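Local coordinates for protection of telomeres protein 1 (Schizosaccharomyces pombe, PDB 5USB) that binds single-stranded telomeric DNA through this OB-fold domain among others, protecting the 3' overhang of chromosome ends and regulating telomerase and telomere length, at residues L128-I131 and K132-R136; C77-Y80 and I81-G84. The protein carries 1 engineered substitution. One frame throughout, in Å; residues are numbered along the deposited sequence. Where two conformers were deposited one is given.

Both contacts are local, made between residues close along the chain, and each lies partly at the surface of the same single-stranded DNA-binding domain. Contact 1 belongs to the C-terminal helix 129-138, contact 2 to the passage from helix 72-77 towards strand 86-90; their nearest atoms are about 8 Å apart, so neither touches the other. The chemistry differs accordingly. Contact 1 pairs helical backbone bonds with a salt bridge and a water bridge, while Leu128 and Ile131 are buried. In contact 2 Cys77 and Ile81 are buried, Asn79 and Lys82 exposed. The nearest atom of contact 2 is about 6 Å from the bound nucleic acid, that of contact 1 about 15 Å.

Contact 1 of 2, residues L128-I131 and K132-R136; sequences LNEI and KSRKR
Glu130 and Arg134 pair one turn apart on helix 129-138, the C-terminal helix of this OB-fold domain, forming an i to i+4 salt bridge. Arg134 NH1 donates to Glu130 OE1 over 3.2 Å. This is the one hydrogen-bonded pair between the two flat groups, a single-point contact; their planes, turned 77° from each other, and the approach of NH1 from above the carboxylate plane are consistent with that. The arginine chain bends at chi3 (-64°), which folds the guanidinium back against the backbone of the preceding turn: Glu130 O sits 3.8 Å above its plane, over its centre. The same fold brings Arg134 NH1 to 3.6 Å from Glu130 CB, while Arg134 NH2 on the other branch reaches 3.9 Å from Ile131 CG1. Arg134 NE bonds to Asp37 O, which ties the helix to a loop of the barrel. A methionine in place of Arg134 would probably leave the Glu130 carboxylate without this charged mate and the Asp37 carbonyl without its NE donor.

Along the backbone the helical ladder is regular. Arg134 N to Glu130 O measures 2.8 Å, and Leu128, Asn129 and Ile131 likewise offer their carbonyls to the amides four residues on. Ile131 turns its buried side chain onto Tyr38 and onto Tyr86 of strand 86-90.

On another side of the helix, Lys132, extended beyond CG, runs back past the Leu128 carbonyl, its CG 3.5 Å from Leu128 O. Its ammonium bonds to Ser123 O, and also to a water that lies 3.0 Å from Lys132 NZ. That water in turn donates to the side-chain oxygen of Asn129, closing a bridge at 2.6 Å from Asn129 OD1.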
ATOM      1  N   LEU A 128       2.677   2.724  14.542  1.00 22.23           N
ATOM      2  CA  LEU A 128       3.701   2.221  13.635  1.00 22.86           C
ATOM      3  C   LEU A 128       4.712   1.308  14.323  1.00 22.40           C
ATOM      4  O   LEU A 128       5.640   0.819  13.671  1.00 21.28           O
ATOM      5  CB  LEU A 128       4.429   3.386  12.980  1.00 20.76           C
ATOM      6  CG  LEU A 128       3.551   4.458  12.348  1.00 21.25           C
ATOM      7  CD1 LEU A 128       4.415   5.572  11.877  1.00 21.23           C
ATOM      8  CD2 LEU A 128       2.725   3.898  11.198  1.00 19.19           C
ATOM      9  N   ASN A 129       4.576   1.080  15.625  1.00 22.19           N
ATOM     10  CA  ASN A 129       5.618   0.342  16.338  1.00 25.05           C
ATOM     11  C   ASN A 129       5.757  -1.081  15.843  1.00 22.14           C
ATOM     12  O   ASN A 129       6.864  -1.627  15.856  1.00 24.94           O
ATOM     13  CB  ASN A 129       5.324   0.311  17.837  1.00 23.82           C
ATOM     14  CG  ASN A 129       5.613   1.629  18.524  1.00 28.23           C
ATOM     15  OD1 ASN A 129       6.262   2.522  17.979  1.00 27.38           O
ATOM     16  ND2 ASN A 129       5.114   1.756  19.742  1.00 29.60           N
ATOM     17  N   GLU A 130       4.659  -1.714  15.432  1.00 24.15           N
ATOM     18  CA  GLU A 130       4.748  -3.092  14.966  1.00 22.62           C
ATOM     19  C   GLU A 130       5.416  -3.194  13.611  1.00 21.32           C
ATOM     20  O   GLU A 130       6.130  -4.164  13.349  1.00 22.95           O
ATOM     21  CB  GLU A 130       3.369  -3.741  14.895  1.00 25.94           C
ATOM     22  CG  GLU A 130       2.885  -4.242  16.228  1.00 33.41           C
ATOM     23  CD  GLU A 130       1.572  -4.998  16.128  1.00 38.62           C
ATOM     24  OE1 GLU A 130       1.020  -5.137  14.996  1.00 27.43           O
ATOM     25  OE2 GLU A 130       1.103  -5.468  17.195  1.00 32.35           O
ATOM     26  N   ILE A 131       5.142  -2.248  12.709  1.00 19.86           N
ATOM     27  CA  ILE A 131       5.846  -2.251  11.428  1.00 16.33           C
ATOM     28  C   ILE A 131       7.339  -2.177  11.654  1.00 19.64           C
ATOM     29  O   ILE A 131       8.106  -2.900  11.023  1.00 22.24           O
ATOM     30  CB  ILE A 131       5.361  -1.097  10.538  1.00 19.15           C
ATOM     31  CG1 ILE A 131       3.948  -1.357  10.039  1.00 16.85           C
ATOM     32  CG2 ILE A 131       6.329  -0.880   9.371  1.00 20.22           C
ATOM     33  CD1 ILE A 131       3.272  -0.122   9.527  1.00 19.47           C
ATOM     34  N   LYS A 132       7.779  -1.245  12.513  1.00 18.40           N
ATOM     35  CA  LYS A 132       9.202  -1.060  12.762  1.00 20.55           C
ATOM     36  C   LYS A 132       9.798  -2.310  13.369  1.00 25.80           C
ATOM     37  O   LYS A 132      10.929  -2.700  13.047  1.00 24.41           O
ATOM     38  CB  LYS A 132       9.381   0.136  13.684  1.00 23.23           C
ATOM     39  CG  LYS A 132       9.010   1.434  13.031  1.00 22.36           C
ATOM     40  CD  LYS A 132       9.108   2.584  13.989  1.00 24.04           C
ATOM     41  CE  LYS A 132       8.674   3.857  13.337  1.00 24.12           C
ATOM     42  NZ  LYS A 132       8.748   4.949  14.314  1.00 25.85           N
ATOM     43  N   SER A 133       9.038  -2.948  14.244  1.00 24.29           N
ATOM     44  CA  SER A 133       9.493  -4.160  14.903  1.00 22.72           C
ATOM     45  C   SER A 133       9.574  -5.322  13.929  1.00 30.27           C
ATOM     46  O   SER A 133      10.554  -6.072  13.929  1.00 28.55           O
ATOM     47  CB  SER A 133       8.559  -4.500  16.054  1.00 29.96           C
ATOM     48  OG  SER A 133       9.083  -5.615  16.741  1.00 33.71           O
ATOM     49  N   ARG A 134       8.544  -5.507  13.099  1.00 23.70           N
ATOM     50  CA  ARG A 134       8.597  -6.568  12.095  1.00 24.34           C
ATOM     51  C   ARG A 134       9.676  -6.309  11.042  1.00 25.78           C
ATOM     52  O   ARG A 134      10.299  -7.257  10.537  1.00 22.83           O
ATOM     53  CB  ARG A 134       7.227  -6.720  11.433  1.00 21.35           C
ATOM     54  CG  ARG A 134       6.207  -7.430  12.325  1.00 21.60           C
ATOM     55  CD  ARG A 134       5.001  -7.867  11.561  1.00 24.86           C
ATOM     56  NE  ARG A 134       4.342  -6.682  11.069  1.00 23.55           N
ATOM     57  CZ  ARG A 134       3.332  -6.075  11.667  1.00 22.11           C
ATOM     58  NH1 ARG A 134       2.780  -6.557  12.799  1.00 24.94           N
ATOM     59  NH2 ARG A 134       2.849  -4.984  11.105  1.00 18.04           N
ATOM     60  N   LYS A 135       9.889  -5.055  10.648  1.00 22.54           N
ATOM     61  CA  LYS A 135      10.974  -4.784   9.708  1.00 18.75           C
ATOM     62  C   LYS A 135      12.279  -5.363  10.239  1.00 28.50           C
ATOM     63  O   LYS A 135      13.035  -5.993   9.497  1.00 26.92           O
ATOM     64  CB  LYS A 135      11.114  -3.280   9.421  1.00 22.83           C
ATOM     65  CG  LYS A 135      12.156  -2.966   8.373  1.00 23.42           C
ATOM     66  CD  LYS A 135      12.134  -1.519   8.001  1.00 25.66           C
ATOM     67  CE  LYS A 135      13.351  -1.144   7.166  1.00 39.65           C
ATOM     68  NZ  LYS A 135      13.645  -2.187   6.150  1.00 47.61           N
ATOM     69  N   ARG A 136      12.562  -5.193  11.523  1.00 27.67           N
ATOM     70  CA  ARG A 136      13.809  -5.690  12.101  1.00 33.84           C
ATOM     71  C   ARG A 136      13.861  -7.196  11.999  1.00 32.26           C
ATOM     72  O   ARG A 136      14.885  -7.780  11.608  1.00 35.92           O
ATOM     73  CB  ARG A 136      13.897  -5.279  13.568  1.00 37.43           C
ATOM     74  CG  ARG A 136      13.916  -3.797  13.835  1.00 38.39           C
ATOM     75  CD  ARG A 136      14.059  -3.485  15.360  1.00 48.23           C
ATOM     76  NE  ARG A 136      15.048  -4.368  15.985  1.00 67.14           N
ATOM     77  CZ  ARG A 136      16.371  -4.231  15.862  1.00 71.31           C
ATOM     78  NH1 ARG A 136      16.882  -3.227  15.148  1.00 69.59           N
ATOM     79  NH2 ARG A 136      17.191  -5.100  16.448  1.00 58.31           N
TER
HETATM   80  O   HOH W   1       6.453   4.395  16.123  1.00 23.73           O

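Contact 2 of 2, residues C77-Y80 and I81-G84; sequences CRNY and IKEG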
ATOM      1  N   CYS A  77      -1.810  13.025  -3.670  1.00 11.75           N
ATOM      2  CA  CYS A  77      -0.662  12.289  -3.168  1.00 13.62           C
ATOM      3  C   CYS A  77       0.596  12.380  -4.019  1.00 12.71           C
ATOM      4  O   CYS A  77       1.681  12.118  -3.489  1.00 14.57           O
ATOM      5  CB  CYS A  77      -1.032  10.827  -3.047  1.00 12.87           C
ATOM      6  SG  CYS A  77      -2.156  10.456  -1.683  1.00 16.99           S
ATOM      7  N   ARG A  78       0.482  12.713  -5.303  1.00 14.56           N
ATOM      8  CA  ARG A  78       1.557  12.434  -6.260  0.53 16.14           C
ATOM      9  C   ARG A  78       2.832  13.215  -5.972  1.00 18.21           C
ATOM     10  O   ARG A  78       3.931  12.767  -6.349  1.00 18.32           O
ATOM     11  CB  ARG A  78       1.079  12.728  -7.685  0.53 16.41           C
ATOM     12  CG  ARG A  78       0.901  14.222  -8.081  0.53 18.71           C
ATOM     13  CD  ARG A  78       0.967  14.337  -9.618  0.53 22.65           C
ATOM     14  NE  ARG A  78       0.507  13.074 -10.150  0.53 30.19           N
ATOM     15  CZ  ARG A  78       0.923  12.464 -11.252  0.53 23.37           C
ATOM     16  NH1 ARG A  78       1.843  12.973 -12.089  0.53 16.16           N
ATOM     17  NH2 ARG A  78       0.382  11.294 -11.486  0.53 16.61           N
ATOM     18  N   ASN A  79       2.720  14.385  -5.363  1.00 15.75           N
ATOM     19  CA  ASN A  79       3.901  15.164  -5.012  1.00 18.86           C
ATOM     20  C   ASN A  79       3.974  15.374  -3.508  1.00 16.46           C
ATOM     21  O   ASN A  79       4.490  16.392  -3.030  1.00 20.45           O
ATOM     22  CB  ASN A  79       3.900  16.495  -5.751  1.00 20.40           C
ATOM     23  CG  ASN A  79       5.288  17.027  -5.973  1.00 31.87           C
ATOM     24  OD1 ASN A  79       6.270  16.366  -5.635  1.00 35.87           O
ATOM     25  ND2 ASN A  79       5.380  18.234  -6.532  1.00 42.53           N
ATOM     26  N   TYR A  80       3.445  14.417  -2.760  1.00 17.78           N
ATOM     27  CA  TYR A  80       3.314  14.509  -1.318  1.00 16.02           C
ATOM     28  C   TYR A  80       3.783  13.239  -0.612  1.00 21.68           C
ATOM     29  O   TYR A  80       4.691  13.312   0.221  1.00 19.05           O
ATOM     30  CB  TYR A  80       1.856  14.845  -0.981  1.00 16.36           C
ATOM     31  CG  TYR A  80       1.544  14.903   0.467  1.00 16.78           C
ATOM     32  CD1 TYR A  80       2.356  15.594   1.368  1.00 18.08           C
ATOM     33  CD2 TYR A  80       0.407  14.306   0.956  1.00 18.20           C
ATOM     34  CE1 TYR A  80       2.055  15.640   2.713  1.00 19.87           C
ATOM     35  CE2 TYR A  80       0.111  14.352   2.307  1.00 17.63           C
ATOM     36  CZ  TYR A  80       0.921  15.034   3.161  1.00 16.92           C
ATOM     37  OH  TYR A  80       0.599  15.090   4.489  1.00 19.14           O
ATOM     38  N   ILE A  81       3.168  12.085  -0.907  1.00 14.50           N
ATOM     39  CA  ILE A  81       3.582  10.819  -0.310  1.00 14.10           C
ATOM     40  C   ILE A  81       4.880  10.371  -0.966  1.00 16.69           C
ATOM     41  O   ILE A  81       4.976  10.285  -2.199  1.00 16.84           O
ATOM     42  CB  ILE A  81       2.494   9.747  -0.474  1.00 14.66           C
ATOM     43  CG1 ILE A  81       1.190  10.182   0.111  1.00 16.17           C
ATOM     44  CG2 ILE A  81       2.952   8.406   0.151  1.00 15.97           C
ATOM     45  CD1 ILE A  81       1.229  10.445   1.598  1.00 20.67           C
ATOM     46  N   LYS A  82       5.879  10.070  -0.146  1.00 15.19           N
ATOM     47  CA  LYS A  82       7.223   9.756  -0.627  1.00 15.41           C
ATOM     48  C   LYS A  82       7.630   8.385  -0.129  1.00 12.91           C
ATOM     49  O   LYS A  82       7.146   7.892   0.890  1.00 13.86           O
ATOM     50  CB  LYS A  82       8.299  10.738  -0.134  1.00 18.71           C
ATOM     51  CG  LYS A  82       8.050  12.238  -0.378  1.00 21.47           C
ATOM     52  CD  LYS A  82       7.947  12.571  -1.829  1.00 28.92           C
ATOM     53  CE  LYS A  82       7.551  14.035  -2.030  1.00 32.66           C
ATOM     54  NZ  LYS A  82       7.227  14.293  -3.464  1.00 31.91           N
ATOM     55  N   GLU A  83       8.576   7.789  -0.837  1.00 14.95           N
ATOM     56  CA  GLU A  83       9.176   6.551  -0.387  1.00 14.20           C
ATOM     57  C   GLU A  83       9.738   6.712   1.026  1.00 11.51           C
ATOM     58  O   GLU A  83      10.432   7.695   1.317  1.00 13.96           O
ATOM     59  CB  GLU A  83      10.275   6.135  -1.379  1.00 14.61           C
ATOM     60  CG  GLU A  83       9.654   5.796  -2.718  1.00 17.93           C
ATOM     61  CD  GLU A  83      10.602   5.360  -3.814  1.00 21.98           C
ATOM     62  OE1 GLU A  83      10.099   4.972  -4.908  1.00 15.75           O
ATOM     63  OE2 GLU A  83      11.834   5.374  -3.588  1.00 22.94           O
ATOM     64  N   GLY A  84       9.447   5.740   1.872  1.00 14.31           N
ATOM     65  CA  GLY A  84       9.856   5.741   3.268  1.00 14.70           C
ATOM     66  C   GLY A  84       8.835   6.335   4.213  1.00 16.85           C
ATOM     67  O   GLY A  84       8.889   6.065   5.433  1.00 18.28           O
TER
HETATM   68  O   HOH W   2       5.642  11.832  -4.346  1.00 30.01           O
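Ile81, in the loop before strand 86-90, meets Cys77 of helix 72-77 through both backbone and side chain, where helix joins barrel in this OB fold. Cys77 O is gripped twice: Tyr80 N reaches it over 3.0 Å, closing a turn, and Ile81 N donates to it as well, with an N-H...O angle of 151°. From that amide the Ile81 side chain can be followed outward. Ile81 CB lies 3.9 Å from Cys77 O. With chi1 at -57°, Ile81 CG1 stays beside the backbone N and faces the cysteine, 3.8 Å from Cys77 SG. A second bend, chi2 -62°, carries the tip to the tyrosine, where Ile81 CD1 is 4.0 Å from Tyr80 CD2 and nearly as close to CE2. One isoleucine branch thus bridges a sulfur and a ring, an apolar contact within the turn.

Lys82 takes the polar side. Its chain bends at chi2, and Lys82 CG passes 3.6 Å from Tyr80 O on the way back to the turn. The ammonium then makes a weak bond to the asparagine side chain, Lys82 NZ to Asn79 OD1 at 3.2 Å. A water reinforces this arrangement: it accepts from Lys82 NZ while donating to Ile81 O, 2.7 Å away, and to Arg78 O, so two backbone carbonyls and the ammonium share one solvent molecule.

Around the loop, Lys120 of strand 117-121 donates to Tyr80 O and forms a cation-pi contact with its ring. Ile81 packs on Val21 of strand 14-26 and Leu33 of strand 31-36, while Cys77, on helix 72-77, rests on Phe31 and Ile118 of strands 31-36 and 117-121.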